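Local coordinates for protein N5-Carboxyaminoimidazole ribonucleotide synthetase (Staphylococcus aureus subsp. aureus, PDB 3ORQ) that catalyses the ATP-dependent carboxylation of 5-aminoimidazole ribonucleotide with bicarbonate to N5-carboxyaminoimidazole ribonucleotide, a step of purine biosynthesis, at residues E82-A86 with I105-Q109; I231-A237 with I260-L266; P312-L318 with G353-T359. Numbering follows the deposited sequence.

Interaction 1 of 3, residues E82-A86 with I105-Q109; sequences ENISA and IQLLQ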
loop_
_atom_site.group_PDB
_atom_site.type_symbol
_atom_site.label_atom_id
_atom_site.label_comp_id
_atom_site.label_asym_id
_atom_site.label_seq_id
_atom_site.Cartn_x
_atom_site.Cartn_y
_atom_site.Cartn_z
ATOM N N GLU A 82 10.510 -11.904 -16.917
ATOM C CA GLU A 82 10.588 -12.596 -18.203
ATOM C C GLU A 82 11.415 -13.880 -18.174
ATOM O O GLU A 82 11.668 -14.466 -19.211
ATOM C CB GLU A 82 11.176 -11.665 -19.250
ATOM C CG GLU A 82 10.604 -10.269 -19.219
ATOM C CD GLU A 82 11.495 -9.272 -18.520
ATOM O OE1 GLU A 82 11.826 -9.479 -17.336
ATOM O OE2 GLU A 82 11.851 -8.263 -19.171
ATOM N N ASN A 83 11.805 -14.317 -16.982
ATOM C CA ASN A 83 12.581 -15.548 -16.793
ATOM C C ASN A 83 12.088 -16.744 -17.607
ATOM O O ASN A 83 12.786 -17.219 -18.492
ATOM C CB ASN A 83 12.580 -15.964 -15.310
ATOM C CG ASN A 83 12.430 -14.787 -14.362
ATOM O OD1 ASN A 83 13.394 -14.064 -14.086
ATOM N ND2 ASN A 83 11.211 -14.602 -13.837
ATOM N N ILE A 84 10.875 -17.201 -17.287
ATOM C CA ILE A 84 10.326 -18.481 -17.743
ATOM C C ILE A 84 10.430 -18.756 -19.241
ATOM O O ILE A 84 10.413 -17.831 -20.048
ATOM C CB ILE A 84 8.853 -18.649 -17.289
ATOM C CG1 ILE A 84 8.256 -19.941 -17.883
ATOM C CG2 ILE A 84 8.043 -17.401 -17.617
ATOM C CD1 ILE A 84 6.930 -20.379 -17.309
ATOM N N SER A 85 10.535 -20.031 -19.606
ATOM C CA SER A 85 10.574 -20.383 -21.005
ATOM C C SER A 85 9.195 -20.264 -21.628
ATOM O O SER A 85 8.189 -20.696 -21.050
ATOM C CB SER A 85 11.100 -21.797 -21.202
ATOM O OG SER A 85 10.043 -22.729 -21.215
ATOM N N ALA A 86 9.165 -19.686 -22.822
ATOM C CA ALA A 86 7.953 -19.536 -23.589
ATOM C C ALA A 86 7.254 -20.871 -23.804
ATOM O O ALA A 86 6.012 -20.935 -23.817
ATOM C CB ALA A 86 8.275 -18.919 -24.945
ATOM N N ILE A 105 5.920 -12.831 -23.711
ATOM C CA ILE A 105 7.145 -13.385 -23.169
ATOM C C ILE A 105 8.038 -13.941 -24.234
ATOM O O ILE A 105 9.192 -13.578 -24.268
ATOM C CB ILE A 105 6.889 -14.485 -22.136
ATOM C CG1 ILE A 105 6.310 -13.889 -20.852
ATOM C CG2 ILE A 105 8.181 -15.248 -21.859
ATOM C CD1 ILE A 105 7.304 -13.140 -19.956
ATOM N N GLN A 106 7.515 -14.825 -25.085
ATOM C CA GLN A 106 8.306 -15.458 -26.155
ATOM C C GLN A 106 9.107 -14.430 -26.943
ATOM O O GLN A 106 10.297 -14.584 -27.214
ATOM C CB GLN A 106 7.377 -16.213 -27.126
ATOM C CG GLN A 106 8.049 -16.742 -28.422
ATOM C CD GLN A 106 7.033 -17.102 -29.536
ATOM O OE1 GLN A 106 5.840 -17.335 -29.279
ATOM N NE2 GLN A 106 7.512 -17.142 -30.775
ATOM N N LEU A 107 8.407 -13.374 -27.316
ATOM C CA LEU A 107 8.873 -12.448 -28.299
ATOM C C LEU A 107 9.790 -11.405 -27.646
ATOM O O LEU A 107 10.794 -11.012 -28.236
ATOM C CB LEU A 107 7.642 -11.848 -28.933
ATOM C CG LEU A 107 7.732 -10.956 -30.136
ATOM C CD1 LEU A 107 6.339 -10.828 -30.761
ATOM C CD2 LEU A 107 8.275 -9.611 -29.646
ATOM N N LEU A 108 9.480 -11.000 -26.408
ATOM C CA LEU A 108 10.307 -10.013 -25.719
ATOM C C LEU A 108 11.518 -10.554 -24.959
ATOM O O LEU A 108 12.325 -9.774 -24.489
ATOM C CB LEU A 108 9.456 -9.107 -24.814
ATOM C CG LEU A 108 8.299 -8.449 -25.580
ATOM C CD1 LEU A 108 7.310 -7.806 -24.621
ATOM C CD2 LEU A 108 8.786 -7.488 -26.686
ATOM N N GLN A 109 11.633 -11.877 -24.840
ATOM C CA GLN A 109 12.763 -12.539 -24.164
ATOM C C GLN A 109 14.035 -12.279 -24.936
ATOM O O GLN A 109 15.121 -12.117 -24.376
ATOM C CB GLN A 109 12.572 -14.053 -24.193
ATOM C CG GLN A 109 11.969 -14.649 -22.978
ATOM C CD GLN A 109 11.741 -16.138 -23.130
ATOM O OE1 GLN A 109 11.587 -16.846 -22.128
ATOM N NE2 GLN A 109 11.704 -16.629 -24.379
#
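Ile105 of helix 103-109 lays its side chain against the bend of the loop that starts at Glu82, with CD1 3.8 Å from the CA of Glu82 and CG2 3.9 Å from the carbonyl O of Ile84. Much of what Ile105 touches is therefore loop backbone. Ala86, which opens helix 86-95, points its CB at helix 103-109, 3.6 Å from the CB of Gln106; the CA atoms of these two residues are only 4.8 Å apart, an approach that a methyl group permits. Between these two points Gln109, one turn beyond Ile105, sends its long side chain over the loop, so that its terminal amide lies beside the carbonyl of Ile84. Ser85 points away from helix 103-109 and is the N-cap of helix 86-95, its OG accepting from Gln88 N. Leu89 of that helix packs on both Ile84 and Ile105, while the carboxylate of Glu82 forms a salt bridge with Arg274. The principle is that of a loop leaving the C-terminal edge of a parallel sheet: here it follows strand 76-79 in the Rossmann-like preATP-grasp domain, with Glu82 about 7 Å from the bound ADP, side chain to ligand.

Interaction 2 of 3, residues I231-A237 with I260-L266; sequences IDKTAEA and IDSNNQL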
loop_
_atom_site.group_PDB
_atom_site.type_symbol
_atom_site.label_atom_id
_atom_site.label_comp_id
_atom_site.label_asym_id
_atom_site.label_seq_id
_atom_site.Cartn_x
_atom_site.Cartn_y
_atom_site.Cartn_z
ATOM N N ILE A 231 9.803 16.648 -20.618
ATOM C CA ILE A 231 9.740 16.795 -22.061
ATOM C C ILE A 231 8.413 16.206 -22.583
ATOM O O ILE A 231 8.010 15.109 -22.205
ATOM C CB ILE A 231 10.961 16.154 -22.708
ATOM C CG1 ILE A 231 10.817 16.073 -24.217
ATOM C CG2 ILE A 231 11.238 14.778 -22.125
ATOM C CD1 ILE A 231 12.095 15.612 -24.875
ATOM N N ASP A 232 7.731 16.946 -23.448
ATOM C CA ASP A 232 6.403 16.555 -23.891
ATOM C C ASP A 232 6.462 15.523 -25.003
ATOM O O ASP A 232 6.663 15.871 -26.166
ATOM C CB ASP A 232 5.626 17.792 -24.343
ATOM C CG ASP A 232 4.200 17.467 -24.760
ATOM O OD1 ASP A 232 3.583 16.528 -24.179
ATOM O OD2 ASP A 232 3.695 18.173 -25.671
ATOM N N LYS A 233 6.286 14.255 -24.653
ATOM C CA LYS A 233 6.293 13.174 -25.639
ATOM C C LYS A 233 5.124 12.207 -25.461
ATOM O O LYS A 233 5.036 11.189 -26.161
ATOM C CB LYS A 233 7.635 12.421 -25.599
ATOM C CG LYS A 233 8.828 13.115 -26.291
ATOM C CD LYS A 233 8.526 13.314 -27.787
ATOM C CE LYS A 233 9.736 13.887 -28.519
ATOM N NZ LYS A 233 9.479 13.988 -29.988
ATOM N N THR A 234 4.214 12.525 -24.532
ATOM C CA THR A 234 3.081 11.642 -24.209
ATOM C C THR A 234 2.328 11.174 -25.458
ATOM O O THR A 234 2.198 9.963 -25.707
ATOM C CB THR A 234 2.095 12.333 -23.243
ATOM O OG1 THR A 234 2.765 12.601 -22.016
ATOM C CG2 THR A 234 0.883 11.497 -22.969
ATOM N N ALA A 235 1.850 12.132 -26.250
ATOM C CA ALA A 235 1.074 11.808 -27.417
ATOM C C ALA A 235 1.857 10.906 -28.401
ATOM O O ALA A 235 1.316 9.915 -28.903
ATOM C CB ALA A 235 0.555 13.118 -28.110
ATOM N N GLU A 236 3.117 11.238 -28.672
ATOM C CA GLU A 236 3.891 10.421 -29.614
ATOM C C GLU A 236 4.189 9.018 -29.013
ATOM O O GLU A 236 4.144 7.977 -29.697
ATOM C CB GLU A 236 5.163 11.147 -30.044
ATOM C CG GLU A 236 5.930 10.441 -31.164
ATOM C CD GLU A 236 7.191 11.195 -31.625
ATOM O OE1 GLU A 236 7.461 12.314 -31.129
ATOM O OE2 GLU A 236 7.904 10.661 -32.497
ATOM N N ALA A 237 4.443 9.005 -27.705
ATOM C CA ALA A 237 4.612 7.755 -26.981
ATOM C C ALA A 237 3.354 6.893 -27.064
ATOM O O ALA A 237 3.440 5.701 -27.263
ATOM C CB ALA A 237 5.042 7.998 -25.523
ATOM N N ILE A 260 15.036 9.618 -26.567
ATOM C CA ILE A 260 14.924 10.803 -27.398
ATOM C C ILE A 260 16.317 11.373 -27.813
ATOM O O ILE A 260 17.179 11.621 -26.960
ATOM C CB ILE A 260 13.962 11.859 -26.809
ATOM C CG1 ILE A 260 14.736 13.053 -26.298
ATOM C CG2 ILE A 260 12.897 11.267 -25.767
ATOM C CD1 ILE A 260 14.512 14.254 -27.161
ATOM N N ASP A 261 16.511 11.540 -29.126
ATOM C CA ASP A 261 17.720 12.138 -29.771
ATOM C C ASP A 261 18.276 13.419 -29.201
ATOM O O ASP A 261 17.593 14.138 -28.495
ATOM C CB ASP A 261 17.398 12.505 -31.245
ATOM C CG ASP A 261 17.920 11.499 -32.203
ATOM O OD1 ASP A 261 18.408 10.440 -31.731
ATOM O OD2 ASP A 261 17.872 11.756 -33.415
ATOM N N SER A 262 19.504 13.746 -29.608
ATOM C CA SER A 262 20.006 15.123 -29.528
ATOM C C SER A 262 19.111 16.063 -30.353
ATOM O O SER A 262 19.038 17.266 -30.090
ATOM C CB SER A 262 21.441 15.189 -30.029
ATOM O OG SER A 262 21.533 14.676 -31.346
ATOM N N ASN A 263 18.412 15.477 -31.325
ATOM C CA ASN A 263 17.498 16.204 -32.207
ATOM C C ASN A 263 16.007 16.023 -31.923
ATOM O O ASN A 263 15.165 16.230 -32.805
ATOM C CB ASN A 263 17.803 15.866 -33.664
ATOM C CG ASN A 263 18.794 16.824 -34.270
ATOM O OD1 ASN A 263 18.404 17.801 -34.913
ATOM N ND2 ASN A 263 20.081 16.584 -34.032
ATOM N N ASN A 264 15.689 15.636 -30.688
ATOM C CA ASN A 264 14.305 15.473 -30.221
ATOM C C ASN A 264 13.514 14.364 -30.919
ATOM O O ASN A 264 12.285 14.354 -30.880
ATOM C CB ASN A 264 13.545 16.796 -30.281
ATOM C CG ASN A 264 12.941 17.173 -28.956
ATOM O OD1 ASN A 264 13.646 17.243 -27.946
ATOM N ND2 ASN A 264 11.635 17.454 -28.950
ATOM N N GLN A 265 14.228 13.435 -31.550
ATOM C CA GLN A 265 13.612 12.274 -32.189
ATOM C C GLN A 265 13.351 11.081 -31.235
ATOM O O GLN A 265 14.258 10.657 -30.494
ATOM C CB GLN A 265 14.484 11.808 -33.334
ATOM C CG GLN A 265 13.835 10.829 -34.260
ATOM C CD GLN A 265 14.232 11.091 -35.688
ATOM O OE1 GLN A 265 13.739 12.040 -36.309
ATOM N NE2 GLN A 265 15.147 10.268 -36.218
ATOM N N LEU A 266 12.133 10.533 -31.311
ATOM C CA LEU A 266 11.682 9.444 -30.437
ATOM C C LEU A 266 11.966 8.093 -31.060
ATOM O O LEU A 266 11.583 7.853 -32.200
ATOM C CB LEU A 266 10.171 9.545 -30.140
ATOM C CG LEU A 266 9.577 8.680 -29.001
ATOM C CD1 LEU A 266 10.048 9.184 -27.643
ATOM C CD2 LEU A 266 8.042 8.570 -29.009
#
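The apolar part of the contact centres on Leu266. It has the largest covered area and points at the start of helix 234-245: its CD2 lies 3.9 Å from the backbone N of Ala237, and its CD1 is 4.3 Å from the CG of Lys233, whose aliphatic part serves here as a hydrophobic surface. Nearer the turn, Ile231 and Ile260 meet tip to tip, CD1 to CD1 at 3.6 Å. Ala237 and Leu266 both also touch Phe258, so the first turn of the helix settles on a common apolar patch.

The part of the fold concerned is a beta hairpin of the ATP-grasp domain, strands 252-261 and 266-272 at one edge of a large antiparallel sheet, flanked by the loop 231-233 and the first turn of helix 234-245. A type I turn from Asp261 to Asn264 reverses the chain, Asn264 adopts a left-handed backbone conformation (phi 65°, psi 19°), and Asp261 N bonds to Gln265 O at 2.8 Å to close the hairpin.

Two van der Waals contacts set a polar oxygen against carbon: Asn264 OD1 is 3.8 Å from Ile231 CD1, and Glu236 OE2 3.5 Å from Leu266 CB.

Polar interactions lie along one side of this packing. Lys233, the N-cap residue of the helix, donates from NZ to the carbonyl O of Asn264 at 3.0 Å and forms a salt bridge from the same NZ to OE1 of Glu236 at 2.9 Å. One ammonium group therefore joins hairpin turn and helix. Asn264 OD1 accepts a hydrogen bond from Lys192 NZ on neighbouring strand 191-201.

Interaction 3 of 3, residues P312-L318 with G353-T359; sequences PAVMMNL and GHMTVLT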
loop_
_atom_site.group_PDB
_atom_site.type_symbol
_atom_site.label_atom_id
_atom_site.label_comp_id
_atom_site.label_asym_id
_atom_site.label_seq_id
_atom_site.Cartn_x
_atom_site.Cartn_y
_atom_site.Cartn_z
ATOM N N PRO A 312 3.668 15.561 -8.011
ATOM C CA PRO A 312 4.812 15.180 -8.820
ATOM C C PRO A 312 5.809 14.484 -7.920
ATOM O O PRO A 312 5.679 14.583 -6.672
ATOM C CB PRO A 312 5.413 16.512 -9.270
ATOM C CG PRO A 312 4.295 17.536 -9.171
ATOM C CD PRO A 312 3.479 17.035 -7.951
ATOM N N ALA A 313 6.800 13.801 -8.525
ATOM C CA ALA A 313 7.606 12.871 -7.761
ATOM C C ALA A 313 8.978 12.616 -8.341
ATOM O O ALA A 313 9.194 12.706 -9.538
ATOM C CB ALA A 313 6.840 11.535 -7.562
ATOM N N VAL A 314 9.910 12.296 -7.460
ATOM C CA VAL A 314 11.263 12.008 -7.848
ATOM C C VAL A 314 11.587 10.718 -7.142
ATOM O O VAL A 314 11.603 10.655 -5.896
ATOM C CB VAL A 314 12.222 13.111 -7.347
ATOM C CG1 VAL A 314 13.646 12.745 -7.683
ATOM C CG2 VAL A 314 11.890 14.420 -7.997
HETATM N N MSE A 315 11.798 9.668 -7.910
HETATM C CA MSE A 315 12.024 8.392 -7.275
HETATM C C MSE A 315 13.476 7.976 -7.508
HETATM O O MSE A 315 13.976 8.100 -8.632
HETATM C CB MSE A 315 11.099 7.363 -7.892
HETATM C CG MSE A 315 11.321 5.966 -7.300
HETATM SE SE MSE A 315 11.029 4.588 -8.616
HETATM C CE MSE A 315 12.640 3.649 -8.237
HETATM N N MSE A 316 14.145 7.496 -6.460
HETATM C CA MSE A 316 15.552 7.051 -6.554
HETATM C C MSE A 316 15.596 5.569 -6.258
HETATM O O MSE A 316 14.976 5.122 -5.296
HETATM C CB MSE A 316 16.445 7.767 -5.529
HETATM C CG MSE A 316 16.335 9.276 -5.498
HETATM SE SE MSE A 316 16.903 10.087 -7.166
HETATM C CE MSE A 316 18.786 9.621 -7.128
ATOM N N ASN A 317 16.319 4.798 -7.060
ATOM C CA ASN A 317 16.595 3.411 -6.687
ATOM C C ASN A 317 17.534 3.386 -5.506
ATOM O O ASN A 317 18.276 4.337 -5.280
ATOM C CB ASN A 317 17.230 2.661 -7.845
ATOM C CG ASN A 317 16.236 1.790 -8.576
ATOM O OD1 ASN A 317 15.108 1.565 -8.098
ATOM N ND2 ASN A 317 16.633 1.305 -9.749
ATOM N N LEU A 318 17.490 2.317 -4.725
ATOM C CA LEU A 318 18.528 2.119 -3.686
ATOM C C LEU A 318 19.292 0.828 -3.927
ATOM O O LEU A 318 18.875 -0.241 -3.515
ATOM C CB LEU A 318 17.968 2.203 -2.256
ATOM C CG LEU A 318 17.428 3.565 -1.768
ATOM C CD1 LEU A 318 16.425 3.436 -0.593
ATOM C CD2 LEU A 318 18.594 4.506 -1.388
ATOM N N GLY A 353 15.975 -1.559 -2.596
ATOM C CA GLY A 353 14.778 -0.802 -2.241
ATOM C C GLY A 353 14.691 0.410 -3.139
ATOM O O GLY A 353 15.438 0.501 -4.116
ATOM N N HIS A 354 13.764 1.325 -2.817
ATOM C CA HIS A 354 13.708 2.612 -3.492
ATOM C C HIS A 354 13.068 3.639 -2.555
ATOM O O HIS A 354 12.498 3.316 -1.492
ATOM C CB HIS A 354 12.950 2.515 -4.825
ATOM C CG HIS A 354 11.472 2.252 -4.664
ATOM N ND1 HIS A 354 10.938 0.982 -4.637
ATOM C CD2 HIS A 354 10.421 3.104 -4.541
ATOM C CE1 HIS A 354 9.621 1.056 -4.493
ATOM N NE2 HIS A 354 9.284 2.336 -4.411
HETATM N N MSE A 355 13.173 4.891 -2.958
HETATM C CA MSE A 355 12.579 5.954 -2.217
HETATM C C MSE A 355 11.813 6.845 -3.187
HETATM O O MSE A 355 12.209 7.037 -4.340
HETATM C CB MSE A 355 13.648 6.742 -1.437
HETATM C CG MSE A 355 14.856 7.168 -2.225
HETATM SE SE MSE A 355 16.056 8.217 -1.072
HETATM C CE MSE A 355 16.083 7.074 0.333
ATOM N N THR A 356 10.703 7.370 -2.718
ATOM C CA THR A 356 9.898 8.223 -3.551
ATOM C C THR A 356 9.646 9.503 -2.792
ATOM O O THR A 356 9.044 9.491 -1.688
ATOM C CB THR A 356 8.560 7.568 -3.860
ATOM O OG1 THR A 356 8.808 6.382 -4.629
ATOM C CG2 THR A 356 7.644 8.528 -4.658
ATOM N N VAL A 357 10.094 10.592 -3.392
ATOM C CA VAL A 357 9.981 11.896 -2.795
ATOM C C VAL A 357 8.894 12.683 -3.516
ATOM O O VAL A 357 9.048 13.081 -4.643
ATOM C CB VAL A 357 11.323 12.634 -2.879
ATOM C CG1 VAL A 357 11.301 13.847 -2.026
ATOM C CG2 VAL A 357 12.509 11.693 -2.464
ATOM N N LEU A 358 7.789 12.916 -2.847
ATOM C CA LEU A 358 6.736 13.724 -3.438
ATOM C C LEU A 358 7.168 15.153 -3.329
ATOM O O LEU A 358 7.694 15.553 -2.299
ATOM C CB LEU A 358 5.414 13.509 -2.705
ATOM C CG LEU A 358 4.858 12.072 -2.765
ATOM C CD1 LEU A 358 3.510 11.973 -2.017
ATOM C CD2 LEU A 358 4.703 11.632 -4.231
ATOM N N THR A 359 6.972 15.926 -4.393
ATOM C CA THR A 359 7.503 17.302 -4.407
ATOM C C THR A 359 6.690 18.234 -5.314
ATOM O O THR A 359 6.192 17.810 -6.361
ATOM C CB THR A 359 8.974 17.298 -4.882
ATOM O OG1 THR A 359 9.545 18.618 -4.810
ATOM C CG2 THR A 359 9.067 16.775 -6.310
#
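On the face that carries Val314, Met316, Leu318, Met355 and Val357, the apolar centre forms around Met355, which, like Met315 and Met316, is selenomethionine. Its CG lies 3.7 Å from the CB of Met316, and its CE 3.8 Å from the CD1 of Leu318. Helix 362-372 covers part of this face, Met369 packing on Val314 and Met316, while Leu338 touches Met355 and Leu318.

The other face bears Ala313, Met315, Asn317, His354, Thr356 and Leu358. Met315 reaches across to the diagonal neighbour His354, with its CE 3.6 Å from the CB of His354 and its SE 4.9 Å from the centroid of the imidazole, the selenium counterpart of a Met-aromatic contact, oblique to the ring. Ala313 CB and Leu358 CD2 meet at 4.0 Å.

Between the two faces runs the backbone pairing, with two hydrogen-bonded pairs: Val314 N to Val357 O 3.0 Å and Val357 N to Val314 O 2.9 Å; Met316 N to Met355 O 2.9 Å and Met355 N to Met316 O 3.0 Å. Just past the strand end at Leu358, Thr359 N donates to Pro312 O at 2.9 Å. At the other end Leu318 N donates to Gly353 O at 2.8 Å, but the return bond, Gly353 N to Leu318 O at 3.3 Å, is weak.

Polar side chains finish the edge: Asn317 ND2 bonds to Leu222 O, and His354 ND1 to Tyr341 OH, its ring stacked on His339. This antiparallel pair ties the C-terminal domain to the ATP-grasp sheet: strand 313-319 bonds on its other side to Val227, Thr225 and Phe223 in strand 221-227.

Overall arrangement
Read from the N terminus, the three contacts come strictly in series, none enclosing or crossing another. Interaction 1 closes first, joining the loop after strand 76-79 to helix 103-109 across an 18-residue, largely helical excursion in the preATP-grasp domain. Interaction 2 follows in the ATP-grasp domain, bringing the start of helix 234-245 back to the hairpin between strands 252-261 and 266-272. Interaction 3 then spans 34 residues to pair two strands of the C-terminal domain. Its centre lies about 29 Å from that of interaction 1, across the chain's centre. Interactions 2 and 3, with centres about 23 Å apart, both reach the same eight-stranded antiparallel sheet, which thereby links two domains.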